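Polycyclic ketone monooxygenase (Myceliophthora thermophila, PDB 5MQ6) uses FAD and NADPH to insert one oxygen atom beside the carbonyl of ketones, polycyclic ones in particular, giving esters or lactones. Local coordinates at residues H131-E135 / K425-F429; S303-W307 / Q398-R402; L336-D342 / T357-S363. All coordinates share one frame; numbering follows the deposited sequence.

Interaction 1: residues H131-E135 / K425-F429. With FAD (flavin-adenine dinucleotide), chain B.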
loop_
_atom_site.group_PDB
_atom_site.type_symbol
_atom_site.label_atom_id
_atom_site.label_comp_id
_atom_site.label_asym_id
_atom_site.label_seq_id
_atom_site.Cartn_x
_atom_site.Cartn_y
_atom_site.Cartn_z
ATOM N N HIS A 131 -5.571 11.763 -5.843
ATOM C CA HIS A 131 -4.781 11.453 -7.002
ATOM C C HIS A 131 -3.730 10.393 -6.660
ATOM O O HIS A 131 -3.293 10.296 -5.522
ATOM C CB HIS A 131 -4.001 12.707 -7.481
ATOM C CG HIS A 131 -4.867 13.764 -8.086
ATOM N ND1 HIS A 131 -5.708 14.549 -7.324
ATOM C CD2 HIS A 131 -5.056 14.137 -9.375
ATOM C CE1 HIS A 131 -6.346 15.392 -8.115
ATOM N NE2 HIS A 131 -5.973 15.164 -9.364
ATOM N N CYS A 132 -3.323 9.590 -7.616
ATOM C CA CYS A 132 -2.155 8.737 -7.488
ATOM C C CYS A 132 -0.951 9.701 -7.334
ATOM O O CYS A 132 -0.943 10.755 -7.970
ATOM C CB CYS A 132 -2.031 7.829 -8.750
ATOM S SG CYS A 132 -1.831 8.531 -10.432
ATOM N N ASP A 133 0.020 9.332 -6.534
ATOM C CA ASP A 133 1.237 10.115 -6.257
ATOM C C ASP A 133 2.384 9.742 -7.158
ATOM O O ASP A 133 3.354 10.501 -7.239
ATOM C CB ASP A 133 1.601 10.094 -4.736
ATOM C CG ASP A 133 1.899 8.630 -4.180
ATOM O OD1 ASP A 133 1.998 7.681 -5.043
ATOM O OD2 ASP A 133 2.069 8.433 -2.900
ATOM N N VAL A 134 2.255 8.649 -7.928
ATOM C CA VAL A 134 3.207 8.292 -8.930
ATOM C C VAL A 134 2.612 8.737 -10.283
ATOM O O VAL A 134 1.385 8.610 -10.496
ATOM C CB VAL A 134 3.437 6.788 -8.919
ATOM C CG1 VAL A 134 4.224 6.295 -10.099
ATOM C CG2 VAL A 134 4.149 6.465 -7.639
ATOM N N GLU A 135 3.465 9.214 -11.183
ATOM C CA GLU A 135 3.027 9.483 -12.573
ATOM C C GLU A 135 2.051 8.416 -13.123
ATOM O O GLU A 135 2.376 7.227 -13.161
ATOM C CB GLU A 135 4.245 9.539 -13.497
ATOM C CG GLU A 135 3.992 9.992 -14.945
ATOM C CD GLU A 135 5.118 9.699 -15.847
ATOM O OE1 GLU A 135 5.339 8.457 -16.058
ATOM O OE2 GLU A 135 5.760 10.701 -16.387
ATOM N N LYS A 425 9.202 8.050 6.034
ATOM C CA LYS A 425 7.798 8.147 5.735
ATOM C C LYS A 425 7.646 8.230 4.260
ATOM O O LYS A 425 8.589 8.605 3.538
ATOM C CB LYS A 425 7.165 9.448 6.259
ATOM C CG LYS A 425 7.337 9.736 7.720
ATOM C CD LYS A 425 6.527 8.819 8.639
ATOM C CE LYS A 425 6.123 9.497 9.962
ATOM N NZ LYS A 425 5.031 8.733 10.636
ATOM N N ARG A 426 6.425 8.005 3.808
ATOM C CA ARG A 426 6.165 8.166 2.372
ATOM C C ARG A 426 6.296 9.665 1.995
ATOM O O ARG A 426 5.799 10.548 2.685
ATOM C CB ARG A 426 4.854 7.551 1.845
ATOM C CG ARG A 426 5.035 7.227 0.339
ATOM C CD ARG A 426 3.903 6.469 -0.250
ATOM N NE ARG A 426 3.716 6.563 -1.696
ATOM C CZ ARG A 426 4.103 5.619 -2.582
ATOM N NH1 ARG A 426 4.827 4.550 -2.231
ATOM N NH2 ARG A 426 3.810 5.734 -3.860
ATOM N N PRO A 427 7.074 9.964 0.970
ATOM C CA PRO A 427 7.093 11.383 0.579
ATOM C C PRO A 427 5.731 11.764 -0.037
ATOM O O PRO A 427 5.027 10.881 -0.564
ATOM C CB PRO A 427 8.208 11.448 -0.483
ATOM C CG PRO A 427 8.572 10.035 -0.802
ATOM C CD PRO A 427 8.163 9.195 0.356
ATOM N N THR A 428 5.401 13.048 0.034
ATOM C CA THR A 428 4.087 13.603 -0.403
ATOM C C THR A 428 4.407 14.740 -1.256
ATOM O O THR A 428 5.505 15.319 -1.154
ATOM C CB THR A 428 3.241 14.086 0.774
ATOM O OG1 THR A 428 3.902 15.200 1.418
ATOM C CG2 THR A 428 3.107 12.957 1.756
ATOM N N PHE A 429 3.509 15.027 -2.197
ATOM C CA PHE A 429 3.801 16.011 -3.225
ATOM C C PHE A 429 2.562 16.866 -3.354
ATOM O O PHE A 429 1.476 16.328 -3.472
ATOM C CB PHE A 429 4.124 15.346 -4.535
ATOM C CG PHE A 429 5.230 14.311 -4.451
ATOM C CD1 PHE A 429 4.932 12.972 -4.050
ATOM C CD2 PHE A 429 6.538 14.625 -4.789
ATOM C CE1 PHE A 429 5.907 12.018 -3.931
ATOM C CE2 PHE A 429 7.542 13.627 -4.659
ATOM C CZ PHE A 429 7.205 12.331 -4.234
HETATM P PA FAD B . -5.813 -3.185 -3.199
HETATM O O1A FAD B . -5.719 -2.842 -1.750
HETATM O O2A FAD B . -5.971 -2.103 -4.252
HETATM O O5B FAD B . -7.038 -4.207 -3.386
HETATM C C5B FAD B . -7.162 -5.302 -2.542
HETATM C C4B FAD B . -8.636 -5.540 -2.281
HETATM O O4B FAD B . -8.733 -6.801 -1.594
HETATM C C3B FAD B . -9.337 -4.506 -1.405
HETATM O O3B FAD B . -10.585 -4.178 -1.959
HETATM C C2B FAD B . -9.520 -5.214 -0.091
HETATM O O2B FAD B . -10.645 -4.759 0.620
HETATM C C1B FAD B . -9.657 -6.650 -0.549
HETATM N N9A FAD B . -9.402 -7.604 0.503
HETATM C C8A FAD B . -8.299 -7.658 1.303
HETATM N N7A FAD B . -8.467 -8.653 2.168
HETATM C C5A FAD B . -9.658 -9.245 1.974
HETATM C C6A FAD B . -10.365 -10.388 2.578
HETATM N N6A FAD B . -9.932 -11.109 3.592
HETATM N N1A FAD B . -11.503 -10.669 1.998
HETATM C C2A FAD B . -12.024 -9.954 0.973
HETATM N N3A FAD B . -11.486 -8.921 0.366
HETATM C C4A FAD B . -10.280 -8.525 0.879
HETATM N N1 FAD B . 0.605 3.163 -4.592
HETATM C C2 FAD B . 1.386 3.613 -5.629
HETATM O O2 FAD B . 2.280 2.912 -6.086
HETATM N N3 FAD B . 1.182 4.827 -6.160
HETATM C C4 FAD B . 0.211 5.618 -5.675
HETATM O O4 FAD B . 0.070 6.712 -6.206
HETATM C C4X FAD B . -0.680 5.233 -4.567
HETATM N N5 FAD B . -1.668 6.023 -4.027
HETATM C C5X FAD B . -2.405 5.524 -3.004
HETATM C C6 FAD B . -3.468 6.347 -2.389
HETATM C C7 FAD B . -4.210 5.718 -1.281
HETATM C C7M FAD B . -5.324 6.464 -0.582
HETATM C C8 FAD B . -3.905 4.347 -0.777
HETATM C C8M FAD B . -4.670 3.681 0.366
HETATM C C9 FAD B . -2.896 3.613 -1.369
HETATM C C9A FAD B . -2.143 4.148 -2.452
HETATM N N10 FAD B . -1.113 3.362 -2.997
HETATM C C10 FAD B . -0.390 3.885 -4.073
HETATM C "C1'" FAD B . -0.846 1.975 -2.555
HETATM C "C2'" FAD B . -1.948 1.080 -3.262
HETATM O "O2'" FAD B . -2.600 0.275 -2.269
HETATM C "C3'" FAD B . -1.416 0.197 -4.443
HETATM O "O3'" FAD B . -0.846 1.047 -5.442
HETATM C "C4'" FAD B . -2.455 -0.629 -5.239
HETATM O "O4'" FAD B . -3.742 0.077 -5.531
HETATM C "C5'" FAD B . -2.715 -1.971 -4.525
HETATM O "O5'" FAD B . -3.357 -2.854 -5.497
HETATM P P FAD B . -3.766 -4.288 -4.863
HETATM O O1P FAD B . -4.839 -4.862 -5.860
HETATM O O2P FAD B . -2.447 -5.002 -4.534
HETATM O O3P FAD B . -4.415 -3.954 -3.388
HETATM O O HOH W 1 2.394 10.511 -1.256
#

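Interaction 2: residues S303-W307 / Q398-R402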
loop_
_atom_site.group_PDB
_atom_site.type_symbol
_atom_site.label_atom_id
_atom_site.label_comp_id
_atom_site.label_asym_id
_atom_site.label_seq_id
_atom_site.Cartn_x
_atom_site.Cartn_y
_atom_site.Cartn_z
ATOM N N SER A 303 4.297 15.988 7.442
ATOM C CA SER A 303 4.901 15.433 6.197
ATOM C C SER A 303 5.943 16.382 5.592
ATOM O O SER A 303 5.848 17.637 5.704
ATOM C CB SER A 303 3.826 15.177 5.122
ATOM O OG SER A 303 3.099 13.967 5.408
ATOM N N GLY A 304 6.943 15.785 4.963
ATOM C CA GLY A 304 7.766 16.510 4.056
ATOM C C GLY A 304 7.079 16.606 2.709
ATOM O O GLY A 304 6.938 15.646 1.990
ATOM N N VAL A 305 6.672 17.800 2.390
ATOM C CA VAL A 305 5.859 18.109 1.282
ATOM C C VAL A 305 6.685 18.720 0.153
ATOM O O VAL A 305 7.157 19.859 0.232
ATOM C CB VAL A 305 4.728 19.048 1.718
ATOM C CG1 VAL A 305 3.812 19.348 0.514
ATOM C CG2 VAL A 305 3.954 18.400 2.824
ATOM N N TRP A 306 6.853 17.950 -0.894
ATOM C CA TRP A 306 7.657 18.396 -2.053
ATOM C C TRP A 306 6.712 18.865 -3.152
ATOM O O TRP A 306 5.511 18.873 -2.949
ATOM C CB TRP A 306 8.616 17.261 -2.462
ATOM C CG TRP A 306 9.812 17.623 -3.292
ATOM C CD1 TRP A 306 10.228 16.954 -4.388
ATOM C CD2 TRP A 306 10.730 18.748 -3.121
ATOM N NE1 TRP A 306 11.363 17.534 -4.900
ATOM C CE2 TRP A 306 11.717 18.622 -4.143
ATOM C CE3 TRP A 306 10.840 19.810 -2.188
ATOM C CZ2 TRP A 306 12.781 19.522 -4.287
ATOM C CZ3 TRP A 306 11.873 20.758 -2.380
ATOM C CH2 TRP A 306 12.847 20.594 -3.409
ATOM N N TRP A 307 7.237 19.285 -4.292
ATOM C CA TRP A 307 6.447 19.872 -5.312
ATOM C C TRP A 307 5.800 18.769 -6.162
ATOM O O TRP A 307 6.325 17.665 -6.262
ATOM C CB TRP A 307 7.283 20.777 -6.188
ATOM C CG TRP A 307 8.432 20.061 -6.940
ATOM C CD1 TRP A 307 9.671 19.848 -6.476
ATOM C CD2 TRP A 307 8.404 19.540 -8.260
ATOM N NE1 TRP A 307 10.436 19.206 -7.413
ATOM C CE2 TRP A 307 9.695 19.009 -8.529
ATOM C CE3 TRP A 307 7.426 19.478 -9.263
ATOM C CZ2 TRP A 307 10.018 18.406 -9.727
ATOM C CZ3 TRP A 307 7.747 18.911 -10.458
ATOM C CH2 TRP A 307 9.019 18.371 -10.693
ATOM N N GLN A 398 16.310 21.048 1.193
ATOM C CA GLN A 398 15.385 21.714 0.258
ATOM C C GLN A 398 13.934 21.592 0.636
ATOM O O GLN A 398 13.188 22.509 0.432
ATOM C CB GLN A 398 15.555 21.262 -1.169
ATOM C CG GLN A 398 16.982 21.674 -1.635
ATOM C CD GLN A 398 17.114 21.694 -3.122
ATOM O OE1 GLN A 398 16.390 20.996 -3.827
ATOM N NE2 GLN A 398 17.995 22.555 -3.623
ATOM N N VAL A 399 13.518 20.464 1.158
ATOM C CA VAL A 399 12.116 20.325 1.535
ATOM C C VAL A 399 11.749 21.318 2.638
ATOM O O VAL A 399 10.711 21.945 2.571
ATOM C CB VAL A 399 11.786 18.916 1.999
ATOM C CG1 VAL A 399 10.274 18.778 2.365
ATOM C CG2 VAL A 399 12.122 17.894 0.917
ATOM N N ARG A 400 12.596 21.439 3.655
ATOM C CA ARG A 400 12.356 22.392 4.761
ATOM C C ARG A 400 12.378 23.841 4.319
ATOM O O ARG A 400 11.597 24.684 4.801
ATOM C CB ARG A 400 13.392 22.211 5.838
ATOM C CG ARG A 400 13.242 20.996 6.797
ATOM C CD ARG A 400 14.605 20.804 7.550
ATOM N NE ARG A 400 14.690 19.441 7.633
ATOM C CZ ARG A 400 15.628 18.569 7.378
ATOM N NH1 ARG A 400 16.928 18.785 7.109
ATOM N NH2 ARG A 400 15.157 17.357 7.477
ATOM N N ALA A 401 13.276 24.121 3.397
ATOM C CA ALA A 401 13.392 25.478 2.851
ATOM C C ALA A 401 12.177 25.855 2.019
ATOM O O ALA A 401 11.724 27.020 2.049
ATOM C CB ALA A 401 14.622 25.527 1.974
ATOM N N ARG A 402 11.668 24.881 1.257
ATOM C CA ARG A 402 10.480 25.088 0.463
ATOM C C ARG A 402 9.349 25.475 1.412
ATOM O O ARG A 402 8.571 26.432 1.164
ATOM C CB ARG A 402 10.084 23.829 -0.365
ATOM C CG ARG A 402 8.853 24.096 -1.174
ATOM C CD ARG A 402 8.639 23.356 -2.499
ATOM N NE ARG A 402 7.569 22.552 -2.215
ATOM C CZ ARG A 402 6.329 22.530 -2.635
ATOM N NH1 ARG A 402 5.847 23.051 -3.713
ATOM N NH2 ARG A 402 5.614 21.706 -1.972
HETATM O O HOH W 2 8.042 21.968 1.759
#

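Interaction 3: residues L336-D342 / T357-S363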
loop_
_atom_site.group_PDB
_atom_site.type_symbol
_atom_site.label_atom_id
_atom_site.label_comp_id
_atom_site.label_asym_id
_atom_site.label_seq_id
_atom_site.Cartn_x
_atom_site.Cartn_y
_atom_site.Cartn_z
ATOM N N LEU A 336 12.109 5.374 -13.831
ATOM C CA LEU A 336 11.703 6.024 -12.616
ATOM C C LEU A 336 12.381 5.371 -11.380
ATOM O O LEU A 336 12.945 6.038 -10.530
ATOM C CB LEU A 336 10.173 5.968 -12.454
ATOM C CG LEU A 336 9.637 6.498 -11.149
ATOM C CD1 LEU A 336 10.001 7.995 -10.973
ATOM C CD2 LEU A 336 8.132 6.367 -11.221
ATOM N N ASP A 337 12.272 4.064 -11.275
ATOM C CA ASP A 337 12.773 3.433 -10.101
ATOM C C ASP A 337 14.307 3.527 -9.997
ATOM O O ASP A 337 14.824 3.347 -8.882
ATOM C CB ASP A 337 12.390 1.948 -10.099
ATOM C CG ASP A 337 12.312 1.375 -8.696
ATOM O OD1 ASP A 337 11.573 1.997 -7.832
ATOM O OD2 ASP A 337 12.961 0.287 -8.475
ATOM N N SER A 338 15.037 3.740 -11.115
ATOM C CA SER A 338 16.486 3.874 -11.050
ATOM C C SER A 338 16.896 5.052 -10.225
ATOM O O SER A 338 17.973 5.001 -9.635
ATOM C CB SER A 338 17.124 3.955 -12.428
ATOM O OG SER A 338 16.795 5.226 -13.148
ATOM N N TYR A 339 16.029 6.080 -10.105
ATOM C CA TYR A 339 16.368 7.253 -9.291
ATOM C C TYR A 339 16.165 6.975 -7.814
ATOM O O TYR A 339 16.874 7.464 -6.972
ATOM C CB TYR A 339 15.504 8.468 -9.755
ATOM C CG TYR A 339 15.955 8.955 -11.104
ATOM C CD1 TYR A 339 17.073 9.843 -11.248
ATOM C CD2 TYR A 339 15.410 8.443 -12.242
ATOM C CE1 TYR A 339 17.545 10.215 -12.538
ATOM C CE2 TYR A 339 15.854 8.806 -13.497
ATOM C CZ TYR A 339 16.920 9.681 -13.667
ATOM O OH TYR A 339 17.281 9.949 -14.978
ATOM N N LEU A 340 15.169 6.183 -7.498
ATOM C CA LEU A 340 14.836 5.850 -6.149
ATOM C C LEU A 340 15.689 4.751 -5.560
ATOM O O LEU A 340 15.764 4.620 -4.336
ATOM C CB LEU A 340 13.324 5.421 -6.076
ATOM C CG LEU A 340 12.465 6.621 -6.357
ATOM C CD1 LEU A 340 11.064 6.236 -6.898
ATOM C CD2 LEU A 340 12.411 7.538 -5.129
ATOM N N THR A 341 16.352 3.973 -6.411
ATOM C CA THR A 341 17.281 2.929 -5.944
ATOM C C THR A 341 18.738 3.458 -6.034
ATOM O O THR A 341 19.723 2.723 -5.887
ATOM C CB THR A 341 17.125 1.644 -6.770
ATOM O OG1 THR A 341 17.278 1.897 -8.181
ATOM C CG2 THR A 341 15.815 1.055 -6.558
ATOM N N ASP A 342 18.885 4.730 -6.275
ATOM C CA ASP A 342 20.228 5.364 -6.341
ATOM C C ASP A 342 21.063 4.670 -7.428
ATOM O O ASP A 342 22.217 4.248 -7.217
ATOM C CB ASP A 342 20.862 5.401 -4.956
ATOM C CG ASP A 342 22.199 6.175 -4.903
ATOM O OD1 ASP A 342 22.373 7.109 -5.707
ATOM O OD2 ASP A 342 23.072 5.862 -4.025
ATOM N N THR A 357 12.287 11.816 -8.534
ATOM C CA THR A 357 13.625 11.635 -9.100
ATOM C C THR A 357 14.689 12.476 -8.381
ATOM O O THR A 357 15.847 12.500 -8.817
ATOM C CB THR A 357 13.615 11.905 -10.633
ATOM O OG1 THR A 357 13.341 13.295 -10.901
ATOM C CG2 THR A 357 12.560 11.115 -11.289
ATOM N N GLU A 358 14.309 13.138 -7.282
ATOM C CA GLU A 358 15.164 14.045 -6.531
ATOM C C GLU A 358 15.465 13.587 -5.115
ATOM O O GLU A 358 15.836 14.403 -4.249
ATOM C CB GLU A 358 14.533 15.452 -6.440
ATOM C CG GLU A 358 14.487 16.172 -7.747
ATOM C CD GLU A 358 13.817 17.549 -7.667
ATOM O OE1 GLU A 358 14.471 18.542 -7.968
ATOM O OE2 GLU A 358 12.666 17.675 -7.337
ATOM N N MET A 359 15.276 12.298 -4.872
ATOM C CA MET A 359 15.375 11.741 -3.523
ATOM C C MET A 359 16.117 10.375 -3.548
ATOM O O MET A 359 15.544 9.313 -3.212
ATOM C CB MET A 359 13.970 11.660 -2.935
ATOM C CG MET A 359 12.914 11.130 -3.851
ATOM S SD MET A 359 11.336 11.016 -2.923
ATOM C CE MET A 359 10.961 12.723 -2.635
ATOM N N PRO A 360 17.401 10.396 -3.947
ATOM C CA PRO A 360 18.196 9.178 -4.058
ATOM C C PRO A 360 18.445 8.462 -2.724
ATOM O O PRO A 360 18.685 7.276 -2.723
ATOM C CB PRO A 360 19.521 9.702 -4.682
ATOM C CG PRO A 360 19.631 11.099 -4.085
ATOM C CD PRO A 360 18.208 11.605 -4.207
ATOM N N ALA A 361 18.263 9.146 -1.596
ATOM C CA ALA A 361 18.310 8.465 -0.293
ATOM C C ALA A 361 17.073 7.673 0.001
ATOM O O ALA A 361 17.049 6.927 1.015
ATOM C CB ALA A 361 18.540 9.437 0.870
ATOM N N PHE A 362 16.029 7.805 -0.839
ATOM C CA PHE A 362 14.923 6.789 -0.687
ATOM C C PHE A 362 15.386 5.324 -0.785
ATOM O O PHE A 362 14.760 4.394 -0.221
ATOM C CB PHE A 362 13.745 7.067 -1.616
ATOM C CG PHE A 362 12.427 6.530 -1.126
ATOM C CD1 PHE A 362 11.778 7.118 -0.035
ATOM C CD2 PHE A 362 11.797 5.457 -1.793
ATOM C CE1 PHE A 362 10.537 6.612 0.424
ATOM C CE2 PHE A 362 10.603 4.945 -1.334
ATOM C CZ PHE A 362 9.954 5.540 -0.238
ATOM N N SER A 363 16.486 5.120 -1.456
ATOM C CA SER A 363 17.124 3.802 -1.578
ATOM C C SER A 363 17.467 3.181 -0.201
ATOM O O SER A 363 17.623 1.946 -0.065
ATOM C CB SER A 363 18.429 4.018 -2.373
ATOM O OG SER A 363 19.298 4.889 -1.626
HETATM O O HOH W 3 15.061 10.004 -6.705
HETATM O O HOH W 4 22.109 4.366 -1.729
#

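Interaction 1: residues H131-E135 / K425-F429
The carboxylate of Asp133 lies along the guanidinium edge of Arg426, the two groups arriving from opposite directions with their planes only 21° apart. Arg426 NE donates to Asp133 OD2 over 2.8 Å, in the plane of the guanidinium and on the syn side of the carboxylate, and makes a salt bridge; NH2 reaches toward OD1, whose modelled position is less certain. An extended chain, with CG anti to the backbone N (chi1 -154°), carries the arginine to this place. OD2 also accepts from a water that donates in turn to Pro427 O, 2.7 Å in each case, tying the carboxylate to the backbone of the other segment. Beside the pair, Val134 CG2 packs against Arg426 NH2 at 3.9 Å, and the Asp133 amide donates to the flavin carbonyl, N to O4 being 2.6 Å. Arg426 NH1 is held separately by Ala539 O. A leucine in place of Arg426 would probably leave the buried Asp133 carboxylate without its charged mate and less fixed in its rotation. Such an aspartate-arginine pair beside the flavin is characteristic of Baeyer-Villiger monooxygenase active sites, where, in relatives, the arginine is thought to stabilise the flavin peroxide.

Interaction 2: residues S303-W307 / Q398-R402
Gln398 meets the six-membered ring of Trp306 with both its backbone and its side chain. Its CB lies 3.6 Å from Trp306 CH2, while OE1 reaches the same region of the indole and the backbone carbonyl oxygen approaches CZ3; the amide and ring planes are turned 35° from each other. At Val399 the two methyl groups divide the work. CG1, anti to the backbone N (chi1 -179°), lies over the backbone leading into the strand, 3.8 Å from Gly304 CA, where the glycine brings no side chain of its own, and close to the amide of Val305. CG2 packs instead on the indole, 3.9 Å from Trp306 CE3. A water donates to both Val399 O and Val305 O, bridging helix and strand backbones with 2.8 Å to each oxygen.

The contact thus sets the long helix 378-406 against the short strand 305-306, which pairs in parallel with strand 428-429 and lies in the stretch of chain between strands 294-299 and 442-446 of the parallel sheet of the Rossmann-type NADPH-binding part. One turn beyond Gln398, Arg402 sends its side chain back toward the strand. A bend at chi3 (112°) lays the guanidinium over the Trp306-Trp307 peptide, so that one of its faces looks onto Trp306 C and Trp307 N. NH2 donates to Val305 O over 3.3 Å. The bond is nearly straight at the hydrogen and lies near the guanidinium plane, but it reaches the oxygen from above the carbonyl plane. Trp306 O is closer still to Arg402 NH2, though too badly aligned to bond, and Ser430 O gives this nitrogen a second partner. NH1 continues past the peptide to rest 3.7 Å from Trp307 CB, while the aliphatic start of the side chain, at CB, comes near Trp306 CZ3.

Interaction 3: residues L336-D342 / T357-S363
Apolar packing, with Tyr339 and Leu340 set against Thr357, Met359 and Phe362, joins the C-terminal part of helix 328-340 to the loop that returns to it ahead of helix 363-366. This is a buried helix-to-loop contact, in which the returning chain includes the 3-10 segment 360-362. A CH-pi contact marks its beginning: Thr357 CB sits over one face of the Tyr339 ring, 4.2 Å from the centroid and 27° off the normal, with both side chains pointing the same way. The tyrosine hydroxyl is bonded further on, to Gln348. Leu336 CD1 extends the apolar patch to Thr357 CG2, the two side chains crossing at about a right angle. Further along, Leu340 CD2 is shared between Met359 CG and Phe362 CB, each 3.8 Å away. With CG anti to its carbonyl carbon (chi1 -68°), Leu340 runs alongside both of them. Past the helix polar groups join in. Asp342 CB rests against Pro360 O, the same oxygen that accepts the in-plane hydrogen bond of Ser363 OG at 2.7 Å, and the Asp342 carboxylate is also gripped by Arg370 and His371. A water donates to both Asp342 OD2 and Ser363 OG, 2.9 Å from each.

The three contacts adjoin one another, and interaction 1, at the flavin, lies about 13 Å from interaction 2 and about 14 Å from interaction 3, centre to centre. Interactions 1 and 2 share a two-stranded parallel sheet, in which Trp306 N is 3.0 Å from Thr428 O. Interaction 3 also packs on 425-429: Phe362 CE1 lies 3.5 Å from Pro427 CD, next to the arginine beside the flavin. Between interactions 2 and 3 a single carboxylate oxygen, Glu358 OE2, accepts from Trp307 NE1 at 2.7 Å and from Trp306 NE1 at 2.8 Å. Lys425, in interaction 1, forms a salt bridge with an NADPH phosphate, whereas the nearest approaches of the Val305 and Phe362 side chains to NADPH are about 10 Å and about 9 Å.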